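Local coordinates for staphylococcal nuclease domain-containing protein 1 (Drosophila melanogaster, PDB 2WAC) that cleaves both DNA and RNA as an endonuclease, associates with the RNA-induced silencing complex and binds peptides carrying symmetrically dimethylated arginines through its Tudor domain, at residues 120-133 with 173-187. Residues are numbered along the deposited sequence; the frame is centred on the assembly and turned at random.
Sequences LVALPTDNEDKEEA and GKQLVAEGLVLAEQR
Val182 is the central bump of this contact, fitting a hollow made by Val121, Ala122, Pro124 and Ala133. Its CG1, anti to its own carbonyl carbon (chi1 -68°), reaches between Ala133 CB, 3.7 Å away, and the proline ring, while its CG2 lies 3.7 Å from Val121 CG1. The two valines meet aslant. The other branch of Val121, CG2, packs on the backbone of Gly173, 3.7 Å from Gly173 O and close to its CA. Ala122 and Leu183 lie side by side on the face opposite Val121 and Ala184, and as the hydrogen-bonded pair of the two-stranded antiparallel sheet they join their backbones twice: Ala122 N donates to Leu183 O, and Leu183 N to Ala122 O at 2.7 Å. Beyond them Glu185 N donates a third backbone hydrogen bond to Leu120 O (2.8 Å). The extended Glu185 side chain runs back past Leu120, and a water joins its OE1 to Leu120 N. Leu120 CD2 rests on the aliphatic part of Arg187, 3.8 Å from its CD; the guanidinium pairs with Glu189. At the far end Pro124 CG sits 3.4 Å from Leu181 O, and a second water bridges that oxygen to Asp129 O. Leu181 CD2 touches the CG of Glu132, whose carboxylate turns to Arg135. A Schellman motif at Gly180 ends helix 172-178 and turns the chain, by way of Leu181 and Val182, into strand 183-184. The short sheet lies where the chain enters helix 127-141 and leaves helix 172-178, with helix 193-208 packed against Leu120 through Leu195 and Tyr199.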
ATOM      1  N   LEU A 120       0.798  11.485  -9.172  1.00 23.86           N
ATOM      2  CA  LEU A 120       1.336  11.984 -10.450  1.00 24.42           C
ATOM      3  C   LEU A 120       2.501  11.185 -11.053  1.00 24.82           C
ATOM      4  O   LEU A 120       3.229  11.692 -11.909  1.00 24.99           O
ATOM      5  CB  LEU A 120       1.713  13.474 -10.345  1.00 24.37           C
ATOM      6  CG  LEU A 120       0.725  14.494  -9.764  1.00 24.47           C
ATOM      7  CD1 LEU A 120       1.381  15.862  -9.719  1.00 24.35           C
ATOM      8  CD2 LEU A 120      -0.578  14.557 -10.557  1.00 24.37           C
ATOM      9  N   VAL A 121       2.659   9.939 -10.620  1.00 25.40           N
ATOM     10  CA  VAL A 121       3.736   9.077 -11.106  1.00 25.97           C
ATOM     11  C   VAL A 121       3.181   8.016 -12.059  1.00 26.41           C
ATOM     12  O   VAL A 121       2.209   7.329 -11.734  1.00 26.51           O
ATOM     13  CB  VAL A 121       4.502   8.418  -9.922  1.00 25.93           C
ATOM     14  CG1 VAL A 121       5.315   7.220 -10.380  1.00 26.09           C
ATOM     15  CG2 VAL A 121       5.403   9.436  -9.231  1.00 25.88           C
ATOM     16  N   ALA A 122       3.789   7.908 -13.238  1.00 26.96           N
ATOM     17  CA  ALA A 122       3.460   6.848 -14.187  1.00 27.61           C
ATOM     18  C   ALA A 122       4.680   5.960 -14.405  1.00 28.07           C
ATOM     19  O   ALA A 122       5.792   6.462 -14.580  1.00 28.09           O
ATOM     20  CB  ALA A 122       2.983   7.438 -15.510  1.00 27.53           C
ATOM     21  N   LEU A 123       4.471   4.645 -14.381  1.00 28.70           N
ATOM     22  CA  LEU A 123       5.548   3.687 -14.645  1.00 29.37           C
ATOM     23  C   LEU A 123       6.066   3.817 -16.080  1.00 29.72           C
ATOM     24  O   LEU A 123       5.300   4.160 -16.983  1.00 29.74           O
ATOM     25  CB  LEU A 123       5.082   2.250 -14.386  1.00 29.39           C
ATOM     26  CG  LEU A 123       5.069   1.700 -12.956  1.00 29.68           C
ATOM     27  CD1 LEU A 123       4.464   0.312 -12.974  1.00 29.70           C
ATOM     28  CD2 LEU A 123       6.465   1.663 -12.335  1.00 29.61           C
ATOM     29  N   PRO A 124       7.373   3.553 -16.292  1.00 30.08           N
ATOM     30  CA  PRO A 124       7.976   3.641 -17.632  1.00 30.34           C
ATOM     31  C   PRO A 124       7.484   2.552 -18.596  1.00 30.57           C
ATOM     32  O   PRO A 124       6.839   1.594 -18.166  1.00 30.61           O
ATOM     33  CB  PRO A 124       9.473   3.476 -17.352  1.00 30.31           C
ATOM     34  CG  PRO A 124       9.534   2.719 -16.077  1.00 30.24           C
ATOM     35  CD  PRO A 124       8.366   3.175 -15.268  1.00 30.11           C
ATOM     36  N   THR A 125       7.794   2.709 -19.884  1.00 30.77           N
ATOM     37  CA  THR A 125       7.312   1.786 -20.922  1.00 30.91           C
ATOM     38  C   THR A 125       7.981   0.406 -20.887  1.00 30.79           C
ATOM     39  O   THR A 125       7.306  -0.611 -21.051  1.00 30.85           O
ATOM     40  CB  THR A 125       7.406   2.388 -22.355  1.00 30.93           C
ATOM     41  OG1 THR A 125       8.768   2.714 -22.664  1.00 31.17           O
ATOM     42  CG2 THR A 125       6.541   3.638 -22.482  1.00 31.04           C
ATOM     43  N   ASP A 126       9.296   0.377 -20.669  1.00 30.57           N
ATOM     44  CA  ASP A 126      10.050  -0.881 -20.615  1.00 30.32           C
ATOM     45  C   ASP A 126       9.717  -1.689 -19.362  1.00 29.98           C
ATOM     46  O   ASP A 126       9.488  -1.123 -18.293  1.00 29.99           O
ATOM     47  CB  ASP A 126      11.558  -0.610 -20.664  1.00 30.42           C
ATOM     48  CG  ASP A 126      12.368  -1.859 -20.969  1.00 30.70           C
ATOM     49  OD1 ASP A 126      12.372  -2.299 -22.140  1.00 30.97           O
ATOM     50  OD2 ASP A 126      13.009  -2.396 -20.040  1.00 30.96           O
ATOM     51  N   ASN A 127       9.697  -3.015 -19.511  1.00 29.60           N
ATOM     52  CA  ASN A 127       9.481  -3.933 -18.383  1.00 29.09           C
ATOM     53  C   ASN A 127      10.586  -3.917 -17.328  1.00 28.82           C
ATOM     54  O   ASN A 127      10.301  -3.971 -16.131  1.00 28.79           O
ATOM     55  N   GLU A 128      11.843  -3.856 -17.762  1.00 28.63           N
ATOM     56  CA  GLU A 128      12.967  -3.842 -16.821  1.00 28.56           C
ATOM     57  C   GLU A 128      13.117  -2.488 -16.122  1.00 28.58           C
ATOM     58  O   GLU A 128      13.602  -2.416 -14.991  1.00 28.49           O
ATOM     59  CB  GLU A 128      14.272  -4.238 -17.518  1.00 28.51           C
ATOM     60  N   ASP A 129      12.702  -1.424 -16.808  1.00 28.77           N
ATOM     61  CA  ASP A 129      12.631  -0.092 -16.212  1.00 28.99           C
ATOM     62  C   ASP A 129      11.536  -0.041 -15.141  1.00 29.21           C
ATOM     63  O   ASP A 129      11.698   0.625 -14.117  1.00 29.21           O
ATOM     64  CB  ASP A 129      12.390   0.971 -17.290  1.00 28.93           C
ATOM     65  CG  ASP A 129      13.590   1.168 -18.207  1.00 29.03           C
ATOM     66  OD1 ASP A 129      14.702   0.713 -17.862  1.00 29.11           O
ATOM     67  OD2 ASP A 129      13.423   1.789 -19.279  1.00 29.18           O
ATOM     68  N   LYS A 130      10.432  -0.750 -15.389  1.00 29.52           N
ATOM     69  CA  LYS A 130       9.342  -0.894 -14.417  1.00 29.86           C
ATOM     70  C   LYS A 130       9.835  -1.500 -13.101  1.00 29.98           C
ATOM     71  O   LYS A 130       9.552  -0.968 -12.025  1.00 30.06           O
ATOM     72  CB  LYS A 130       8.212  -1.764 -14.983  1.00 29.92           C
ATOM     73  CG  LYS A 130       7.257  -1.068 -15.943  1.00 30.36           C
ATOM     74  CD  LYS A 130       6.272  -2.076 -16.537  1.00 30.91           C
ATOM     75  CE  LYS A 130       5.114  -1.395 -17.258  1.00 31.27           C
ATOM     76  NZ  LYS A 130       5.511  -0.792 -18.565  1.00 31.61           N
ATOM     77  N   GLU A 131      10.570  -2.611 -13.204  1.00 30.04           N
ATOM     78  CA  GLU A 131      11.113  -3.326 -12.041  1.00 30.09           C
ATOM     79  C   GLU A 131      12.018  -2.435 -11.196  1.00 29.90           C
ATOM     80  O   GLU A 131      11.908  -2.413  -9.968  1.00 29.83           O
ATOM     81  CB  GLU A 131      11.925  -4.550 -12.478  1.00 30.26           C
ATOM     82  CG  GLU A 131      11.210  -5.557 -13.361  1.00 30.79           C
ATOM     83  CD  GLU A 131      12.101  -6.735 -13.712  1.00 31.65           C
ATOM     84  OE1 GLU A 131      12.518  -7.465 -12.786  1.00 32.05           O
ATOM     85  OE2 GLU A 131      12.386  -6.934 -14.913  1.00 31.86           O
ATOM     86  N   GLU A 132      12.918  -1.718 -11.868  1.00 29.67           N
ATOM     87  CA  GLU A 132      13.859  -0.822 -11.203  1.00 29.44           C
ATOM     88  C   GLU A 132      13.141   0.300 -10.452  1.00 29.05           C
ATOM     89  O   GLU A 132      13.537   0.656  -9.342  1.00 29.01           O
ATOM     90  CB  GLU A 132      14.884  -0.265 -12.203  1.00 29.55           C
ATOM     91  CG  GLU A 132      15.910   0.726 -11.625  1.00 30.13           C
ATOM     92  CD  GLU A 132      16.664   0.212 -10.395  1.00 30.90           C
ATOM     93  OE1 GLU A 132      16.631  -1.006 -10.104  1.00 31.15           O
ATOM     94  OE2 GLU A 132      17.304   1.041  -9.714  1.00 31.25           O
ATOM     95  N   ALA A 133      12.082   0.834 -11.058  1.00 28.62           N
ATOM     96  CA  ALA A 133      11.264   1.870 -10.430  1.00 28.18           C
ATOM     97  C   ALA A 133      10.646   1.380  -9.120  1.00 27.88           C
ATOM     98  O   ALA A 133      10.661   2.093  -8.115  1.00 27.76           O
ATOM     99  CB  ALA A 133      10.182   2.346 -11.388  1.00 28.14           C
ATOM    100  N   GLY A 173       8.227  10.561  -4.557  1.00 23.80           N
ATOM    101  CA  GLY A 173       7.697  10.369  -5.911  1.00 23.83           C
ATOM    102  C   GLY A 173       8.347  11.274  -6.946  1.00 23.93           C
ATOM    103  O   GLY A 173       8.652  10.837  -8.059  1.00 23.94           O
ATOM    104  N   LYS A 174       8.557  12.535  -6.574  1.00 23.91           N
ATOM    105  CA  LYS A 174       9.217  13.509  -7.443  1.00 24.13           C
ATOM    106  C   LYS A 174      10.680  13.137  -7.682  1.00 24.17           C
ATOM    107  O   LYS A 174      11.200  13.315  -8.786  1.00 24.22           O
ATOM    108  CB  LYS A 174       9.119  14.918  -6.849  1.00 24.02           C
ATOM    109  CG  LYS A 174       9.604  16.023  -7.776  1.00 24.70           C
ATOM    110  CD  LYS A 174       9.539  17.383  -7.107  1.00 25.15           C
ATOM    111  CE  LYS A 174      10.068  18.466  -8.029  1.00 26.22           C
ATOM    112  NZ  LYS A 174       9.944  19.831  -7.432  1.00 26.60           N
ATOM    113  N   GLN A 175      11.339  12.626  -6.643  1.00 24.33           N
ATOM    114  CA  GLN A 175      12.725  12.173  -6.749  1.00 24.57           C
ATOM    115  C   GLN A 175      12.864  11.039  -7.769  1.00 24.51           C
ATOM    116  O   GLN A 175      13.847  10.990  -8.506  1.00 24.58           O
ATOM    117  CB  GLN A 175      13.275  11.747  -5.384  1.00 24.70           C
ATOM    118  CG  GLN A 175      14.798  11.605  -5.350  1.00 25.52           C
ATOM    119  CD  GLN A 175      15.333  11.270  -3.972  1.00 26.28           C
ATOM    120  OE1 GLN A 175      15.025  10.220  -3.408  1.00 26.98           O
ATOM    121  NE2 GLN A 175      16.152  12.160  -3.426  1.00 26.86           N
ATOM    122  N   LEU A 176      11.875  10.145  -7.810  1.00 24.38           N
ATOM    123  CA  LEU A 176      11.820   9.081  -8.818  1.00 24.25           C
ATOM    124  C   LEU A 176      11.765   9.663 -10.234  1.00 24.31           C
ATOM    125  O   LEU A 176      12.405   9.144 -11.151  1.00 24.28           O
ATOM    126  CB  LEU A 176      10.612   8.163  -8.586  1.00 24.20           C
ATOM    127  CG  LEU A 176      10.496   7.305  -7.320  1.00 24.01           C
ATOM    128  CD1 LEU A 176       9.192   6.515  -7.356  1.00 23.40           C
ATOM    129  CD2 LEU A 176      11.681   6.365  -7.159  1.00 23.81           C
ATOM    130  N   VAL A 177      10.997  10.740 -10.394  1.00 24.29           N
ATOM    131  CA  VAL A 177      10.915  11.482 -11.653  1.00 24.31           C
ATOM    132  C   VAL A 177      12.261  12.140 -12.000  1.00 24.37           C
ATOM    133  O   VAL A 177      12.766  11.969 -13.113  1.00 24.35           O
ATOM    134  CB  VAL A 177       9.769  12.538 -11.624  1.00 24.35           C
ATOM    135  CG1 VAL A 177       9.675  13.285 -12.944  1.00 24.19           C
ATOM    136  CG2 VAL A 177       8.433  11.876 -11.308  1.00 24.12           C
ATOM    137  N   ALA A 178      12.840  12.869 -11.043  1.00 24.49           N
ATOM    138  CA  ALA A 178      14.117  13.566 -11.243  1.00 24.68           C
ATOM    139  C   ALA A 178      15.281  12.618 -11.552  1.00 24.87           C
ATOM    140  O   ALA A 178      16.228  12.996 -12.243  1.00 24.86           O
ATOM    141  CB  ALA A 178      14.445  14.440 -10.037  1.00 24.69           C
ATOM    142  N   GLU A 179      15.197  11.392 -11.039  1.00 25.00           N
ATOM    143  CA  GLU A 179      16.195  10.353 -11.308  1.00 25.30           C
ATOM    144  C   GLU A 179      15.961   9.626 -12.636  1.00 25.16           C
ATOM    145  O   GLU A 179      16.759   8.770 -13.029  1.00 25.10           O
ATOM    146  CB  GLU A 179      16.240   9.342 -10.160  1.00 25.43           C
ATOM    147  CG  GLU A 179      16.923   9.863  -8.900  1.00 26.56           C
ATOM    148  CD  GLU A 179      16.663   8.997  -7.680  1.00 27.94           C
ATOM    149  OE1 GLU A 179      15.752   8.140  -7.721  1.00 28.44           O
ATOM    150  OE2 GLU A 179      17.371   9.182  -6.669  1.00 29.16           O
ATOM    151  N   GLY A 180      14.868   9.967 -13.315  1.00 25.04           N
ATOM    152  CA  GLY A 180      14.545   9.393 -14.622  1.00 24.92           C
ATOM    153  C   GLY A 180      14.097   7.944 -14.572  1.00 24.81           C
ATOM    154  O   GLY A 180      14.331   7.186 -15.511  1.00 24.81           O
ATOM    155  N   LEU A 181      13.439   7.566 -13.480  1.00 24.78           N
ATOM    156  CA  LEU A 181      12.992   6.187 -13.276  1.00 24.74           C
ATOM    157  C   LEU A 181      11.516   5.998 -13.614  1.00 24.72           C
ATOM    158  O   LEU A 181      11.087   4.894 -13.960  1.00 24.64           O
ATOM    159  CB  LEU A 181      13.272   5.735 -11.839  1.00 24.74           C
ATOM    160  CG  LEU A 181      14.731   5.772 -11.367  1.00 24.93           C
ATOM    161  CD1 LEU A 181      14.806   5.587  -9.859  1.00 25.00           C
ATOM    162  CD2 LEU A 181      15.588   4.724 -12.088  1.00 25.06           C
ATOM    163  N   VAL A 182      10.747   7.079 -13.502  1.00 24.71           N
ATOM    164  CA  VAL A 182       9.321   7.074 -13.832  1.00 24.63           C
ATOM    165  C   VAL A 182       8.941   8.298 -14.662  1.00 24.86           C
ATOM    166  O   VAL A 182       9.733   9.232 -14.816  1.00 24.86           O
ATOM    167  CB  VAL A 182       8.417   7.021 -12.561  1.00 24.65           C
ATOM    168  CG1 VAL A 182       8.543   5.679 -11.842  1.00 24.27           C
ATOM    169  CG2 VAL A 182       8.717   8.186 -11.622  1.00 24.06           C
ATOM    170  N   LEU A 183       7.720   8.283 -15.190  1.00 25.05           N
ATOM    171  CA  LEU A 183       7.178   9.414 -15.931  1.00 25.31           C
ATOM    172  C   LEU A 183       6.310  10.289 -15.032  1.00 25.42           C
ATOM    173  O   LEU A 183       5.711   9.807 -14.066  1.00 25.42           O
ATOM    174  CB  LEU A 183       6.374   8.930 -17.146  1.00 25.40           C
ATOM    175  CG  LEU A 183       7.098   8.073 -18.195  1.00 25.62           C
ATOM    176  CD1 LEU A 183       6.102   7.441 -19.159  1.00 25.85           C
ATOM    177  CD2 LEU A 183       8.142   8.884 -18.960  1.00 25.91           C
ATOM    178  N   ALA A 184       6.272  11.581 -15.343  1.00 25.62           N
ATOM    179  CA  ALA A 184       5.380  12.517 -14.672  1.00 25.84           C
ATOM    180  C   ALA A 184       4.020  12.476 -15.353  1.00 26.03           C
ATOM    181  O   ALA A 184       3.937  12.407 -16.582  1.00 26.13           O
ATOM    182  CB  ALA A 184       5.956  13.924 -14.720  1.00 25.83           C
ATOM    183  N   GLU A 185       2.957  12.510 -14.556  1.00 26.16           N
ATOM    184  CA  GLU A 185       1.599  12.477 -15.088  1.00 26.28           C
ATOM    185  C   GLU A 185       1.042  13.884 -15.274  1.00 26.05           C
ATOM    186  O   GLU A 185       1.131  14.727 -14.378  1.00 26.07           O
ATOM    187  CB  GLU A 185       0.680  11.654 -14.179  1.00 26.48           C
ATOM    188  CG  GLU A 185      -0.760  11.523 -14.677  1.00 27.54           C
ATOM    189  CD  GLU A 185      -1.676  10.835 -13.679  1.00 28.94           C
ATOM    190  OE1 GLU A 185      -1.353  10.810 -12.473  1.00 30.05           O
ATOM    191  OE2 GLU A 185      -2.731  10.318 -14.105  1.00 30.06           O
ATOM    192  N   GLN A 186       0.479  14.122 -16.454  1.00 25.71           N
ATOM    193  CA  GLN A 186      -0.211  15.364 -16.756  1.00 25.35           C
ATOM    194  C   GLN A 186      -1.712  15.173 -16.540  1.00 24.90           C
ATOM    195  O   GLN A 186      -2.320  14.284 -17.138  1.00 25.00           O
ATOM    196  CB  GLN A 186       0.080  15.787 -18.202  1.00 25.46           C
ATOM    197  CG  GLN A 186      -0.640  17.052 -18.665  1.00 25.81           C
ATOM    198  CD  GLN A 186      -0.199  18.292 -17.914  1.00 26.36           C
ATOM    199  OE1 GLN A 186       0.995  18.578 -17.808  1.00 26.80           O
ATOM    200  NE2 GLN A 186      -1.164  19.037 -17.389  1.00 26.72           N
ATOM    201  N   ARG A 187      -2.293  15.991 -15.663  1.00 24.26           N
ATOM    202  CA  ARG A 187      -3.747  16.026 -15.461  1.00 23.67           C
ATOM    203  C   ARG A 187      -4.249  17.433 -15.114  1.00 23.35           C
ATOM    204  O   ARG A 187      -3.461  18.310 -14.754  1.00 23.14           O
ATOM    205  CB  ARG A 187      -4.209  14.984 -14.432  1.00 23.66           C
ATOM    206  CG  ARG A 187      -3.555  15.070 -13.059  1.00 23.39           C
ATOM    207  CD  ARG A 187      -3.837  13.808 -12.255  1.00 22.66           C
ATOM    208  NE  ARG A 187      -5.265  13.626 -11.989  1.00 22.80           N
ATOM    209  CZ  ARG A 187      -5.828  12.480 -11.612  1.00 22.72           C
ATOM    210  NH1 ARG A 187      -5.092  11.386 -11.456  1.00 22.30           N
ATOM    211  NH2 ARG A 187      -7.135  12.425 -11.397  1.00 22.86           N
TER
HETATM  212  O   HOH W   1      -1.678  10.115 -10.025  1.00 21.44           O
HETATM  213  O   HOH W   2      13.096   2.864 -14.312  1.00 24.15           O